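Local atomic coordinates of fructose-bisphosphate aldolase (Plasmodium falciparum, PDB entry 4TR9), a protein that belongs to the class I fructose-bisphosphate aldolases, a family with the TIM-barrel fold, and occurs here as an assembly of four chains. Residues L118-I121 / E127-T130; T174-A179 / Q225-L230. One frame throughout, in Å; residues are numbered along the deposited sequence.

Contact 1: L118-I121 / E127-T130; sequences LVNI and EKST
Strands 118-120 and 128-130 are the arms of a beta hairpin, built into the connection between barrel strand 109-113 and helix 136-146, with Val119 and Ser129 as its hydrogen-bonded antiparallel pair. Val119 N gives its hydrogen to Ser129 O at 2.6 Å, and Ser129 N returns the bond to Val119 O, also at 2.6 Å. Beyond this pair, Ile121 N reaches Glu127 O at 2.8 Å, almost in line with the carbonyl bond (170° at the oxygen), and carries the ladder toward the turn. Asn120 and Lys128, a non-hydrogen-bonded pair, run side by side; a bend at chi2 (-59°) swings the lysine chain back, and NZ is modelled 2.5 Å from Asn120 OD1 as a hydrogen bond, so short that its exact geometry is doubtful. Leu118 crosses Lys128 at about a right angle, CD1 lying 3.9 Å from Lys128 CB, while its other branch, CD2, meets Thr130 OG1 at 3.5 Å. Ile121 CG1 touches Ser129 CB at 3.6 Å. Thr130 OG1 is hydrogen-bonded to Arg154 O, and Leu118 packs on Val156, so their face rests on strand 150-157. Ser129 OG is hydrogen-bonded to Glu173 OE2, Glu127 OE1 to Thr167 OG1, and Ile121 touches Leu169 of helix 168-187; Arg180 of the second subunit also packs against Ile121 and Ser129.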
loop_
_atom_site.group_PDB
_atom_site.type_symbol
_atom_site.label_atom_id
_atom_site.label_comp_id
_atom_site.label_asym_id
_atom_site.label_seq_id
_atom_site.Cartn_x
_atom_site.Cartn_y
_atom_site.Cartn_z
ATOM N N LEU A 118 8.437 -20.298 13.817
ATOM C CA LEU A 118 7.630 -20.040 12.630
ATOM C C LEU A 118 6.270 -20.728 12.678
ATOM O O LEU A 118 6.116 -21.790 13.281
ATOM C CB LEU A 118 8.383 -20.485 11.375
ATOM C CG LEU A 118 9.753 -19.852 11.133
ATOM C CD1 LEU A 118 10.394 -20.444 9.889
ATOM C CD2 LEU A 118 9.634 -18.342 11.012
ATOM N N VAL A 119 5.286 -20.110 12.031
ATOM C CA VAL A 119 3.941 -20.666 11.923
ATOM C C VAL A 119 3.399 -20.432 10.514
ATOM O O VAL A 119 3.550 -19.342 9.961
ATOM C CB VAL A 119 2.979 -20.045 12.965
ATOM C CG1 VAL A 119 1.535 -20.413 12.659
ATOM C CG2 VAL A 119 3.353 -20.488 14.370
ATOM N N ASN A 120 2.784 -21.460 9.934
ATOM C CA ASN A 120 2.197 -21.360 8.600
ATOM C C ASN A 120 1.164 -20.246 8.489
ATOM O O ASN A 120 0.367 -20.032 9.401
ATOM C CB ASN A 120 1.550 -22.688 8.202
ATOM C CG ASN A 120 2.568 -23.743 7.824
ATOM O OD1 ASN A 120 3.599 -23.441 7.226
ATOM N ND2 ASN A 120 2.280 -24.993 8.169
ATOM N N ILE A 121 1.187 -19.535 7.367
ATOM C CA ILE A 121 0.171 -18.532 7.078
ATOM C C ILE A 121 -1.023 -19.193 6.405
ATOM O O ILE A 121 -0.863 -19.887 5.401
ATOM C CB ILE A 121 0.705 -17.411 6.167
ATOM C CG1 ILE A 121 1.902 -16.714 6.812
ATOM C CG2 ILE A 121 -0.393 -16.404 5.861
ATOM C CD1 ILE A 121 2.490 -15.607 5.961
ATOM N N GLU A 127 3.648 -21.183 3.599
ATOM C CA GLU A 127 4.556 -20.053 3.754
ATOM C C GLU A 127 4.533 -19.583 5.205
ATOM O O GLU A 127 3.468 -19.433 5.802
ATOM C CB GLU A 127 4.185 -18.918 2.799
ATOM C CG GLU A 127 4.389 -19.271 1.334
ATOM C CD GLU A 127 4.248 -18.074 0.415
ATOM O OE1 GLU A 127 3.129 -17.531 0.306
ATOM O OE2 GLU A 127 5.262 -17.672 -0.194
ATOM N N LYS A 128 5.715 -19.351 5.765
ATOM C CA LYS A 128 5.859 -19.179 7.206
ATOM C C LYS A 128 5.668 -17.747 7.698
ATOM O O LYS A 128 5.879 -16.781 6.963
ATOM C CB LYS A 128 7.236 -19.680 7.647
ATOM C CG LYS A 128 7.548 -21.101 7.208
ATOM C CD LYS A 128 6.523 -22.080 7.749
ATOM C CE LYS A 128 6.835 -23.502 7.313
ATOM N NZ LYS A 128 5.819 -24.466 7.820
ATOM N N SER A 129 5.268 -17.633 8.960
ATOM C CA SER A 129 5.193 -16.357 9.661
ATOM C C SER A 129 5.819 -16.514 11.044
ATOM O O SER A 129 5.714 -17.575 11.658
ATOM C CB SER A 129 3.746 -15.878 9.775
ATOM O OG SER A 129 3.653 -14.713 10.574
ATOM N N THR A 130 6.470 -15.464 11.535
ATOM C CA THR A 130 7.192 -15.551 12.801
ATOM C C THR A 130 6.397 -14.959 13.965
ATOM O O THR A 130 5.840 -13.867 13.858
ATOM C CB THR A 130 8.554 -14.840 12.715
ATOM O OG1 THR A 130 9.064 -14.936 11.381
ATOM C CG2 THR A 130 9.542 -15.477 13.673
#

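Contact 2: T174-A179 / Q225-L230; sequences TAWGLA and QENGVL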
loop_
_atom_site.group_PDB
_atom_site.type_symbol
_atom_site.label_atom_id
_atom_site.label_comp_id
_atom_site.label_asym_id
_atom_site.label_seq_id
_atom_site.Cartn_x
_atom_site.Cartn_y
_atom_site.Cartn_z
ATOM N N THR A 174 5.889 -10.870 6.399
ATOM C CA THR A 174 7.296 -10.879 6.776
ATOM C C THR A 174 7.771 -9.466 7.089
ATOM O O THR A 174 8.372 -9.219 8.133
ATOM C CB THR A 174 8.174 -11.479 5.661
ATOM O OG1 THR A 174 8.005 -12.901 5.629
ATOM C CG2 THR A 174 9.641 -11.153 5.897
ATOM N N ALA A 175 7.479 -8.543 6.179
ATOM C CA ALA A 175 7.922 -7.160 6.308
ATOM C C ALA A 175 7.320 -6.476 7.533
ATOM O O ALA A 175 8.032 -5.832 8.303
ATOM C CB ALA A 175 7.578 -6.379 5.047
ATOM N N TRP A 176 6.011 -6.618 7.712
ATOM C CA TRP A 176 5.325 -5.972 8.825
ATOM C C TRP A 176 5.712 -6.609 10.155
ATOM O O TRP A 176 5.799 -5.925 11.177
ATOM C CB TRP A 176 3.807 -6.032 8.634
ATOM C CG TRP A 176 3.062 -5.136 9.574
ATOM C CD1 TRP A 176 2.421 -5.499 10.723
ATOM C CD2 TRP A 176 2.892 -3.717 9.453
ATOM N NE1 TRP A 176 1.857 -4.397 11.320
ATOM C CE2 TRP A 176 2.133 -3.291 10.559
ATOM C CE3 TRP A 176 3.307 -2.769 8.512
ATOM C CZ2 TRP A 176 1.781 -1.957 10.753
ATOM C CZ3 TRP A 176 2.956 -1.445 8.706
ATOM C CH2 TRP A 176 2.200 -1.051 9.817
ATOM N N GLY A 177 5.940 -7.918 10.137
ATOM C CA GLY A 177 6.370 -8.634 11.324
ATOM C C GLY A 177 7.724 -8.144 11.799
ATOM O O GLY A 177 7.915 -7.865 12.983
ATOM N N LEU A 178 8.664 -8.037 10.865
ATOM C CA LEU A 178 9.984 -7.494 11.157
ATOM C C LEU A 178 9.876 -6.036 11.585
ATOM O O LEU A 178 10.642 -5.564 12.424
ATOM C CB LEU A 178 10.899 -7.617 9.937
ATOM C CG LEU A 178 11.348 -9.024 9.540
ATOM C CD1 LEU A 178 11.813 -9.045 8.093
ATOM C CD2 LEU A 178 12.454 -9.507 10.462
ATOM N N ALA A 179 8.912 -5.332 11.000
ATOM C CA ALA A 179 8.708 -3.917 11.285
ATOM C C ALA A 179 8.290 -3.681 12.733
ATOM O O ALA A 179 8.865 -2.839 13.423
ATOM C CB ALA A 179 7.670 -3.337 10.337
ATOM N N GLN A 225 9.992 1.913 7.735
ATOM C CA GLN A 225 9.885 3.364 7.839
ATOM C C GLN A 225 8.477 3.808 8.226
ATOM O O GLN A 225 8.285 4.921 8.715
ATOM C CB GLN A 225 10.308 4.022 6.526
ATOM C CG GLN A 225 11.724 3.664 6.102
ATOM C CD GLN A 225 12.464 4.828 5.479
ATOM O OE1 GLN A 225 11.952 5.947 5.420
ATOM N NE2 GLN A 225 13.681 4.572 5.013
ATOM N N GLU A 226 7.495 2.939 8.012
ATOM C CA GLU A 226 6.123 3.265 8.375
ATOM C C GLU A 226 5.900 3.094 9.874
ATOM O O GLU A 226 5.018 3.729 10.451
ATOM C CB GLU A 226 5.136 2.407 7.584
ATOM C CG GLU A 226 5.219 2.620 6.081
ATOM C CD GLU A 226 5.427 4.078 5.710
ATOM O OE1 GLU A 226 4.529 4.901 5.988
ATOM O OE2 GLU A 226 6.493 4.404 5.147
ATOM N N ASN A 227 6.709 2.245 10.498
ATOM C CA ASN A 227 6.640 2.053 11.941
ATOM C C ASN A 227 7.657 2.941 12.650
ATOM O O ASN A 227 7.732 2.961 13.878
ATOM C CB ASN A 227 6.868 0.585 12.305
ATOM C CG ASN A 227 5.729 -0.312 11.857
ATOM O OD1 ASN A 227 5.574 -0.596 10.669
ATOM N ND2 ASN A 227 4.931 -0.775 12.813
ATOM N N GLY A 228 8.443 3.668 11.862
ATOM C CA GLY A 228 9.377 4.645 12.393
ATOM C C GLY A 228 10.618 4.070 13.044
ATOM O O GLY A 228 11.090 4.584 14.059
ATOM N N VAL A 229 11.156 3.006 12.460
ATOM C CA VAL A 229 12.370 2.395 12.982
ATOM C C VAL A 229 13.608 3.167 12.545
ATOM O O VAL A 229 13.813 3.414 11.357
ATOM C CB VAL A 229 12.493 0.927 12.539
ATOM C CG1 VAL A 229 13.938 0.453 12.620
ATOM C CG2 VAL A 229 11.602 0.063 13.398
ATOM N N LEU A 230 14.422 3.555 13.522
ATOM C CA LEU A 230 15.665 4.264 13.254
ATOM C C LEU A 230 16.648 3.348 12.536
ATOM O O LEU A 230 17.148 2.385 13.117
ATOM C CB LEU A 230 16.274 4.784 14.556
ATOM C CG LEU A 230 17.456 5.746 14.427
ATOM C CD1 LEU A 230 16.999 7.069 13.834
ATOM C CD2 LEU A 230 18.125 5.959 15.774
#
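Asn227, just past the end of helix 206-226, points its side chain at helix 168-187 and stands its amide steeply over one face of the Trp176 indole, above the six-membered ring and toward its rim. The two planes are 64° apart and the side chains cross at about a right angle. Asn227 CG comes 4.1 Å from Trp176 CH2 and, against the helix itself, 3.9 Å from Ala179 CB. Next to it, CG2 of Val229 lies 4.0 Å from Ala179 O, and the Val229 side chain also packs on Ala182, Ser183 and Gln186 of the same helix. With chi1 at -167° the Trp176 indole swings away from the backbone N, and its six-membered ring meets the asparagine. The indole is held across a subunit interface: NE1 is hydrogen-bonded to Glu173 of the second subunit, whose His172 meets the ring edge-to-face. Asn227 and Val229 are set in place by the Schellman motif that ends helix 206-226; Gly228, at positive phi (74°), is its C-prime residue and turns the chain. Leu230 O then ties the loop to Gln186 NE2, while Ala175 and Ala179 pack on Ala223. Between the two segments the contact is therefore van der Waals packing of an amide and a methyl on an aromatic ring and a helix, and its polar anchors lie in the surrounding shell.

Overall arrangement
Helix 168-187 links both: contact 1 packs against it and contact 2 includes part of it. Both reach the second subunit, yet their nearest atoms stay about 5 Å apart. Contact 1, only partly buried, pairs two strands near in sequence through backbone hydrogen bonds, and its Leu118 side chain comes about 7 Å from the bound N'-[(E)-(2,4-dichlorophenyl)methylidene]-3,4-dihydroxybenzohydrazide. Contact 2 is buried, joins residues far apart in sequence on the outer helical layer of the barrel, and relies on van der Waals packing without hydrogen bonds between its segments. Glu173 serves both: within the chain it is hydrogen-bonded to Ser129 OG, whereas Glu173 of the second subunit is hydrogen-bonded to Trp176 NE1. Segment 225-230 also borders the third subunit.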